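Local coordinates for DUF917 domain-containing protein (Chromobacterium violaceum, PDB 2O3I) that is of unknown function but belongs to the DUF917 family, combining N-terminal and C-terminal domains resembling those of the S-Me-THD family, at residues 32-37 / 114-119; 151-156 / 185-190; 209-212 / 218-221. The protein carries 2 engineered substitutions. All blocks are in the same frame, centred on the assembly; numbering follows the deposited sequence.

Contact 1 of 3, residues 32-37 / 114-119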
loop_
_atom_site.group_PDB
_atom_site.type_symbol
_atom_site.label_atom_id
_atom_site.label_comp_id
_atom_site.label_asym_id
_atom_site.label_seq_id
_atom_site.Cartn_x
_atom_site.Cartn_y
_atom_site.Cartn_z
ATOM N N ARG A 32 2.688 25.555 -14.095
ATOM C CA ARG A 32 3.179 26.930 -14.039
ATOM C C ARG A 32 3.730 27.251 -12.658
ATOM O O ARG A 32 4.713 27.977 -12.527
ATOM C CB ARG A 32 2.062 27.917 -14.418
ATOM C CG ARG A 32 1.860 28.056 -15.936
ATOM C CD ARG A 32 0.589 28.814 -16.312
ATOM N NE ARG A 32 0.444 28.954 -17.762
ATOM C CZ ARG A 32 -0.696 29.263 -18.382
ATOM N NH1 ARG A 32 -1.800 29.469 -17.680
ATOM N NH2 ARG A 32 -0.738 29.350 -19.706
ATOM N N HIS A 33 3.097 26.705 -11.631
ATOM C CA HIS A 33 3.549 26.918 -10.267
ATOM C C HIS A 33 4.977 26.416 -10.100
ATOM O O HIS A 33 5.794 27.048 -9.426
ATOM C CB HIS A 33 2.640 26.177 -9.289
ATOM C CG HIS A 33 1.359 26.890 -8.994
ATOM N ND1 HIS A 33 0.275 26.264 -8.417
ATOM C CD2 HIS A 33 0.991 28.180 -9.187
ATOM C CE1 HIS A 33 -0.707 27.136 -8.270
ATOM N NE2 HIS A 33 -0.298 28.305 -8.729
ATOM N N LEU A 34 5.271 25.273 -10.713
ATOM C CA LEU A 34 6.599 24.680 -10.621
ATOM C C LEU A 34 7.625 25.413 -11.483
ATOM O O LEU A 34 8.757 25.654 -11.050
ATOM C CB LEU A 34 6.546 23.205 -11.026
ATOM C CG LEU A 34 5.896 22.223 -10.049
ATOM C CD1 LEU A 34 5.780 20.858 -10.699
ATOM C CD2 LEU A 34 6.738 22.134 -8.777
ATOM N N ALA A 35 7.222 25.766 -12.700
ATOM C CA ALA A 35 8.103 26.464 -13.631
ATOM C C ALA A 35 8.474 27.872 -13.162
ATOM O O ALA A 35 9.561 28.366 -13.463
ATOM C CB ALA A 35 7.453 26.529 -15.005
ATOM N N ALA A 36 7.572 28.513 -12.425
ATOM C CA ALA A 36 7.820 29.862 -11.930
ATOM C C ALA A 36 9.082 29.966 -11.078
ATOM O O ALA A 36 9.710 31.022 -11.027
ATOM C CB ALA A 36 6.623 30.350 -11.129
ATOM N N ASN A 37 9.457 28.871 -10.417
ATOM C CA ASN A 37 10.639 28.874 -9.558
ATOM C C ASN A 37 11.900 28.287 -10.182
ATOM O O ASN A 37 12.914 28.141 -9.498
ATOM C CB ASN A 37 10.352 28.134 -8.247
ATOM C CG ASN A 37 9.371 28.875 -7.360
ATOM O OD1 ASN A 37 9.605 30.026 -6.983
ATOM N ND2 ASN A 37 8.267 28.217 -7.018
ATOM N N PHE A 114 6.313 16.656 -18.719
ATOM C CA PHE A 114 7.593 17.115 -19.212
ATOM C C PHE A 114 8.248 18.093 -18.234
ATOM O O PHE A 114 9.459 18.042 -18.024
ATOM C CB PHE A 114 7.424 17.736 -20.608
ATOM C CG PHE A 114 7.003 16.746 -21.668
ATOM C CD1 PHE A 114 7.800 15.646 -21.972
ATOM C CD2 PHE A 114 5.805 16.908 -22.360
ATOM C CE1 PHE A 114 7.408 14.714 -22.953
ATOM C CE2 PHE A 114 5.401 15.987 -23.344
ATOM C CZ PHE A 114 6.205 14.889 -23.637
ATOM N N VAL A 115 7.446 18.958 -17.620
ATOM C CA VAL A 115 7.951 19.944 -16.668
ATOM C C VAL A 115 8.655 19.261 -15.495
ATOM O O VAL A 115 9.812 19.562 -15.196
ATOM C CB VAL A 115 6.794 20.840 -16.140
ATOM C CG1 VAL A 115 7.314 21.844 -15.113
ATOM C CG2 VAL A 115 6.146 21.578 -17.306
ATOM N N VAL A 116 7.961 18.330 -14.843
ATOM C CA VAL A 116 8.529 17.607 -13.715
ATOM C C VAL A 116 9.842 16.921 -14.116
ATOM O O VAL A 116 10.866 17.089 -13.459
ATOM C CB VAL A 116 7.507 16.561 -13.156
ATOM C CG1 VAL A 116 8.184 15.610 -12.163
ATOM C CG2 VAL A 116 6.348 17.291 -12.456
ATOM N N ALA A 117 9.816 16.161 -15.202
ATOM C CA ALA A 117 11.018 15.477 -15.658
ATOM C C ALA A 117 12.153 16.470 -15.888
ATOM O O ALA A 117 13.301 16.214 -15.510
ATOM C CB ALA A 117 10.733 14.702 -16.948
ATOM N N SER A 118 11.831 17.600 -16.513
ATOM C CA SER A 118 12.828 18.616 -16.791
ATOM C C SER A 118 13.447 19.185 -15.512
ATOM O O SER A 118 14.664 19.325 -15.401
ATOM C CB SER A 118 12.202 19.742 -17.614
ATOM O OG SER A 118 11.817 19.280 -18.900
ATOM N N LEU A 119 12.602 19.512 -14.547
ATOM C CA LEU A 119 13.079 20.072 -13.302
ATOM C C LEU A 119 13.943 19.072 -12.541
ATOM O O LEU A 119 14.954 19.453 -11.941
ATOM C CB LEU A 119 11.894 20.531 -12.444
ATOM C CG LEU A 119 11.049 21.662 -13.045
ATOM C CD1 LEU A 119 9.931 22.037 -12.078
ATOM C CD2 LEU A 119 11.937 22.870 -13.348
#
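Leu34 and Leu119 take the same side-chain shape, each with CG beside its own backbone N and opposite the carbonyl carbon (chi1 -73° in Leu34) and with CD1 extended away from CA. From helix 111-124 this carries the CD1 methyl of Leu119 to the base of Leu34, where it lies 3.7 Å from Leu34 CB and 3.9 Å from Leu34 O. From helix 28-35 the same shape sends the outer end of Leu34 past Leu119, and its CD1 reaches CG2 of Val116 at 4.0 Å, the two side chains meeting at a slant. Val116 has CG1 anti to the backbone N, which turns CG2, rather than CG1, to this partner. Val115 adds a looser contact on the same face, its CG1 standing 4.4 Å from Leu34 CB. Leu34 is thus met at its base by Leu119 and Val115 and at its end by Val116. Tyr67 of strand 61-69 touches both Leu34 and Val116, and Val77 also lies against Leu34, so the leucine is enclosed between the helices and the sheet. Away from the contact, on the flank of helix 111-124, Ser118 OG folds back onto Phe114 O at 2.8 Å, from above the carbonyl plane, while Ser118 N reaches the same oxygen from the opposite face; the serine hydroxyl is thereby satisfied inside its own helix. The interface itself is built from aliphatic carbons in buried positions. Its cohesion therefore comes from dispersion and the exclusion of water, without directional bonds between these two segments.

Contact 2 of 3, residues 151-156 / 185-190; sequences VPPTPA and TVVEQM
Val187 points one methyl, CG2, into the angle between Pro153 and Thr154, and the contact is organised round that group. The two partners approach it from different directions: CG of the proline ring comes to 3.9 Å of Val187 CG2, and the methyl CG2 of Thr154 to 3.8 Å. Pro153 CB follows at 4.1 Å from the same valine methyl, so the CB-CG edge of the pyrrolidine ring does the touching. Val187 holds CG1 anti to the backbone N (chi1 165°), which leaves CG2 leading toward the loop. Thr154 divides its two branches between different tasks. With OG1 set between the backbone N and the carbonyl carbon (chi1 69°), CG2 lies anti to the carbonyl carbon and faces the helix, while OG1 is hydrogen-bonded to the backbone N of Val170 in strand 165-171. That bond probably helps to fix the rotation of the threonine, with its hydroxyl directed away from the valine. Val187 also lies on Val170, so the residue that secures the threonine belongs to the same buried patch. Elsewhere on this helix Gln189 is hydrogen-bonded to Asn197 of the second subunit. A cis peptide bond precedes Pro155, after which the chain enters strand 156-159. The arrangement is that of a proline-rich loop, leading into a strand of the mixed sheet, packed against helix 183-194, and it joins the N-terminal and C-terminal S-Me-THD-like regions.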
loop_
_atom_site.group_PDB
_atom_site.type_symbol
_atom_site.label_atom_id
_atom_site.label_comp_id
_atom_site.label_asym_id
_atom_site.label_seq_id
_atom_site.Cartn_x
_atom_site.Cartn_y
_atom_site.Cartn_z
ATOM N N VAL A 151 8.713 -3.784 -19.168
ATOM C CA VAL A 151 9.767 -3.263 -18.272
ATOM C C VAL A 151 9.332 -3.505 -16.846
ATOM O O VAL A 151 8.234 -3.127 -16.475
ATOM C CB VAL A 151 9.916 -1.721 -18.400
ATOM C CG1 VAL A 151 10.901 -1.233 -17.399
ATOM C CG2 VAL A 151 10.403 -1.402 -19.771
ATOM N N PRO A 152 10.165 -4.171 -16.028
ATOM C CA PRO A 152 9.719 -4.401 -14.651
ATOM C C PRO A 152 9.247 -3.084 -14.055
ATOM O O PRO A 152 9.957 -2.087 -14.115
ATOM C CB PRO A 152 10.972 -4.947 -13.968
ATOM C CG PRO A 152 11.629 -5.715 -15.074
ATOM C CD PRO A 152 11.500 -4.755 -16.253
ATOM N N PRO A 153 8.027 -3.061 -13.499
ATOM C CA PRO A 153 7.473 -1.843 -12.899
ATOM C C PRO A 153 8.057 -1.477 -11.540
ATOM O O PRO A 153 7.993 -0.316 -11.127
ATOM C CB PRO A 153 5.978 -2.153 -12.818
ATOM C CG PRO A 153 5.968 -3.621 -12.541
ATOM C CD PRO A 153 7.016 -4.137 -13.521
ATOM N N THR A 154 8.613 -2.463 -10.842
ATOM C CA THR A 154 9.199 -2.218 -9.528
ATOM C C THR A 154 10.647 -2.686 -9.546
ATOM O O THR A 154 11.036 -3.481 -10.392
ATOM C CB THR A 154 8.453 -2.983 -8.419
ATOM O OG1 THR A 154 8.694 -4.384 -8.570
ATOM C CG2 THR A 154 6.963 -2.726 -8.496
ATOM N N PRO A 155 11.466 -2.209 -8.602
ATOM C CA PRO A 155 11.171 -1.278 -7.513
ATOM C C PRO A 155 10.539 0.038 -7.950
ATOM O O PRO A 155 10.963 0.652 -8.934
ATOM C CB PRO A 155 12.538 -1.055 -6.876
ATOM C CG PRO A 155 13.263 -2.325 -7.154
ATOM C CD PRO A 155 12.888 -2.585 -8.587
ATOM N N ALA A 156 9.519 0.462 -7.209
ATOM C CA ALA A 156 8.842 1.725 -7.482
ATOM C C ALA A 156 9.125 2.610 -6.264
ATOM O O ALA A 156 9.121 2.129 -5.129
ATOM C CB ALA A 156 7.352 1.506 -7.640
ATOM N N THR A 185 -1.225 -2.660 -13.563
ATOM C CA THR A 185 -2.479 -2.305 -12.907
ATOM C C THR A 185 -2.373 -2.565 -11.404
ATOM O O THR A 185 -2.745 -1.716 -10.592
ATOM C CB THR A 185 -3.673 -3.124 -13.487
ATOM O OG1 THR A 185 -3.853 -2.798 -14.873
ATOM C CG2 THR A 185 -4.964 -2.805 -12.738
ATOM N N VAL A 186 -1.857 -3.738 -11.043
ATOM C CA VAL A 186 -1.704 -4.109 -9.642
ATOM C C VAL A 186 -0.822 -3.100 -8.913
ATOM O O VAL A 186 -1.161 -2.633 -7.824
ATOM C CB VAL A 186 -1.075 -5.520 -9.498
ATOM C CG1 VAL A 186 -1.027 -5.918 -8.030
ATOM C CG2 VAL A 186 -1.877 -6.541 -10.299
ATOM N N VAL A 187 0.313 -2.769 -9.517
ATOM C CA VAL A 187 1.230 -1.812 -8.919
ATOM C C VAL A 187 0.528 -0.479 -8.692
ATOM O O VAL A 187 0.643 0.118 -7.627
ATOM C CB VAL A 187 2.472 -1.608 -9.815
ATOM C CG1 VAL A 187 3.236 -0.356 -9.392
ATOM C CG2 VAL A 187 3.367 -2.835 -9.723
ATOM N N GLU A 188 -0.209 -0.021 -9.696
ATOM C CA GLU A 188 -0.920 1.242 -9.582
ATOM C C GLU A 188 -1.983 1.166 -8.486
ATOM O O GLU A 188 -2.211 2.132 -7.760
ATOM C CB GLU A 188 -1.572 1.588 -10.914
ATOM C CG GLU A 188 -2.212 2.953 -10.954
ATOM C CD GLU A 188 -2.881 3.218 -12.281
ATOM O OE1 GLU A 188 -3.834 2.486 -12.616
ATOM O OE2 GLU A 188 -2.451 4.147 -12.994
ATOM N N GLN A 189 -2.631 0.012 -8.377
ATOM C CA GLN A 189 -3.665 -0.195 -7.368
ATOM C C GLN A 189 -3.102 -0.105 -5.960
ATOM O O GLN A 189 -3.810 0.235 -5.021
ATOM C CB GLN A 189 -4.323 -1.558 -7.558
ATOM C CG GLN A 189 -5.265 -1.627 -8.738
ATOM C CD GLN A 189 -5.781 -3.027 -8.976
ATOM O OE1 GLN A 189 -6.556 -3.263 -9.901
ATOM N NE2 GLN A 189 -5.352 -3.966 -8.145
HETATM N N MSE A 190 -1.820 -0.411 -5.816
HETATM C CA MSE A 190 -1.184 -0.370 -4.509
HETATM C C MSE A 190 -0.482 0.949 -4.208
HETATM O O MSE A 190 -0.376 1.350 -3.046
HETATM C CB MSE A 190 -0.196 -1.523 -4.384
HETATM C CG MSE A 190 -0.857 -2.876 -4.500
HETATM SE SE MSE A 190 0.408 -4.308 -4.353
HETATM C CE MSE A 190 -0.810 -5.809 -4.450
#

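Contact 3 of 3, residues 209-212 / 218-221; sequences WMMS and GALP
A single selenomethionine, Met211, spans the gap between the end of strand 203-211 and the end of the helix that follows directly, 213-219. The two backbones stay well apart, with 8.8 Å between the CA atoms of Met211 and Ala219, and the long side chain bridges the difference. Its CG lies opposite the carbonyl carbon and beside the backbone N (chi1 -57°), and the next torsion is extended (chi2 162°), which places SE at the last turn of the helix. The selenium faces two neighbouring groups: Ala219 CB at 3.8 Å and CD1 of Leu220 at 4.0 Å. The terminal CE is modelled closer to Ala219 than carbon atoms can approach, and its placement is doubtful. Leu220 is the first residue to leave the helical conformation; its side chain starts off beside the contact, but its CD1 branch swings back to meet the selenium at an angle. Tyr146 of helix 145-148 lies against both Met211 and Leu220, closing over the pair. The backbone is secured separately: Met211 pairs with Cys62 of strand 61-69, and Ala219 O accepts a hydrogen bond from Thr145 OG1. Just past the strand, Ser212 N is hydrogen-bonded to Gln215 OE1, a polar link to the intervening helix, whereas the contact between segments 209-212 and 218-221 is apolar. Dispersion between a large, polarisable selenium and two aliphatic groups supplies the attraction, an interaction that depends on closeness and little on direction.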
loop_
_atom_site.group_PDB
_atom_site.type_symbol
_atom_site.label_atom_id
_atom_site.label_comp_id
_atom_site.label_asym_id
_atom_site.label_seq_id
_atom_site.Cartn_x
_atom_site.Cartn_y
_atom_site.Cartn_z
ATOM N N TRP A 209 10.111 1.963 -13.311
ATOM C CA TRP A 209 10.518 1.538 -14.643
ATOM C C TRP A 209 11.971 1.899 -14.993
ATOM O O TRP A 209 12.263 2.439 -16.067
ATOM C CB TRP A 209 9.546 2.104 -15.695
ATOM C CG TRP A 209 8.248 1.319 -15.803
ATOM C CD1 TRP A 209 8.111 -0.042 -15.770
ATOM C CD2 TRP A 209 6.935 1.844 -16.035
ATOM N NE1 TRP A 209 6.802 -0.396 -15.972
ATOM C CE2 TRP A 209 6.055 0.739 -16.139
ATOM C CE3 TRP A 209 6.415 3.140 -16.169
ATOM C CZ2 TRP A 209 4.681 0.887 -16.371
ATOM C CZ3 TRP A 209 5.045 3.291 -16.401
ATOM C CH2 TRP A 209 4.195 2.168 -16.500
HETATM N N MSE A 210 12.881 1.602 -14.076
HETATM C CA MSE A 210 14.295 1.854 -14.316
HETATM C C MSE A 210 14.687 1.026 -15.543
HETATM O O MSE A 210 14.305 -0.141 -15.660
HETATM C CB MSE A 210 15.119 1.425 -13.106
HETATM C CG MSE A 210 14.887 2.264 -11.862
HETATM SE SE MSE A 210 15.941 1.623 -10.361
HETATM C CE MSE A 210 14.643 0.383 -9.628
HETATM N N MSE A 211 15.444 1.624 -16.458
HETATM C CA MSE A 211 15.836 0.917 -17.673
HETATM C C MSE A 211 17.294 1.101 -18.082
HETATM O O MSE A 211 17.906 2.146 -17.835
HETATM C CB MSE A 211 14.954 1.366 -18.846
HETATM C CG MSE A 211 13.454 1.174 -18.623
HETATM SE SE MSE A 211 12.373 2.238 -19.854
HETATM C CE MSE A 211 10.769 1.224 -19.843
ATOM N N SER A 212 17.831 0.071 -18.727
ATOM C CA SER A 212 19.187 0.095 -19.243
ATOM C C SER A 212 18.985 0.615 -20.660
ATOM O O SER A 212 17.867 0.593 -21.163
ATOM C CB SER A 212 19.766 -1.311 -19.270
ATOM N N GLY A 218 12.716 -0.316 -27.388
ATOM C CA GLY A 218 11.409 -0.945 -27.468
ATOM C C GLY A 218 10.431 -0.392 -26.456
ATOM O O GLY A 218 9.220 -0.429 -26.662
ATOM N N ALA A 219 10.956 0.141 -25.360
ATOM C CA ALA A 219 10.114 0.681 -24.299
ATOM C C ALA A 219 9.510 2.035 -24.647
ATOM O O ALA A 219 8.425 2.373 -24.182
ATOM C CB ALA A 219 10.913 0.781 -23.005
ATOM N N LEU A 220 10.213 2.803 -25.474
ATOM C CA LEU A 220 9.746 4.118 -25.873
ATOM C C LEU A 220 9.566 4.231 -27.388
ATOM O O LEU A 220 10.328 4.926 -28.062
ATOM C CB LEU A 220 10.727 5.197 -25.385
ATOM C CG LEU A 220 10.796 5.569 -23.890
ATOM C CD1 LEU A 220 11.163 4.369 -23.056
ATOM C CD2 LEU A 220 11.839 6.655 -23.681
ATOM N N PRO A 221 8.559 3.538 -27.950
ATOM C CA PRO A 221 8.370 3.643 -29.401
ATOM C C PRO A 221 7.807 4.990 -29.865
ATOM O O PRO A 221 7.946 5.349 -31.035
ATOM C CB PRO A 221 7.435 2.481 -29.715
ATOM C CG PRO A 221 6.652 2.316 -28.435
ATOM C CD PRO A 221 7.710 2.476 -27.381
#

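How the contacts relate
Contacts 2 and 3 form one continuous region, whereas contact 1 is separate. The centres of contacts 2 and 3 are 14 Å apart, and Trp209 joins them: its CD1 lies 3.4 Å from Pro153 CA, so the strand of contact 3 backs the loop of contact 2. Val151 packs on Ala219 as well. Contact 1 is 25 Å from contact 2 and 23 Å from contact 3, centre to centre, with nearest atoms about 14 Å and about 9 Å away. Strand 61-69 links contacts 1 and 3, carrying Tyr67 at contact 1 and pairing with strand 203-211 of contact 3. None of the three can be assigned to an active site.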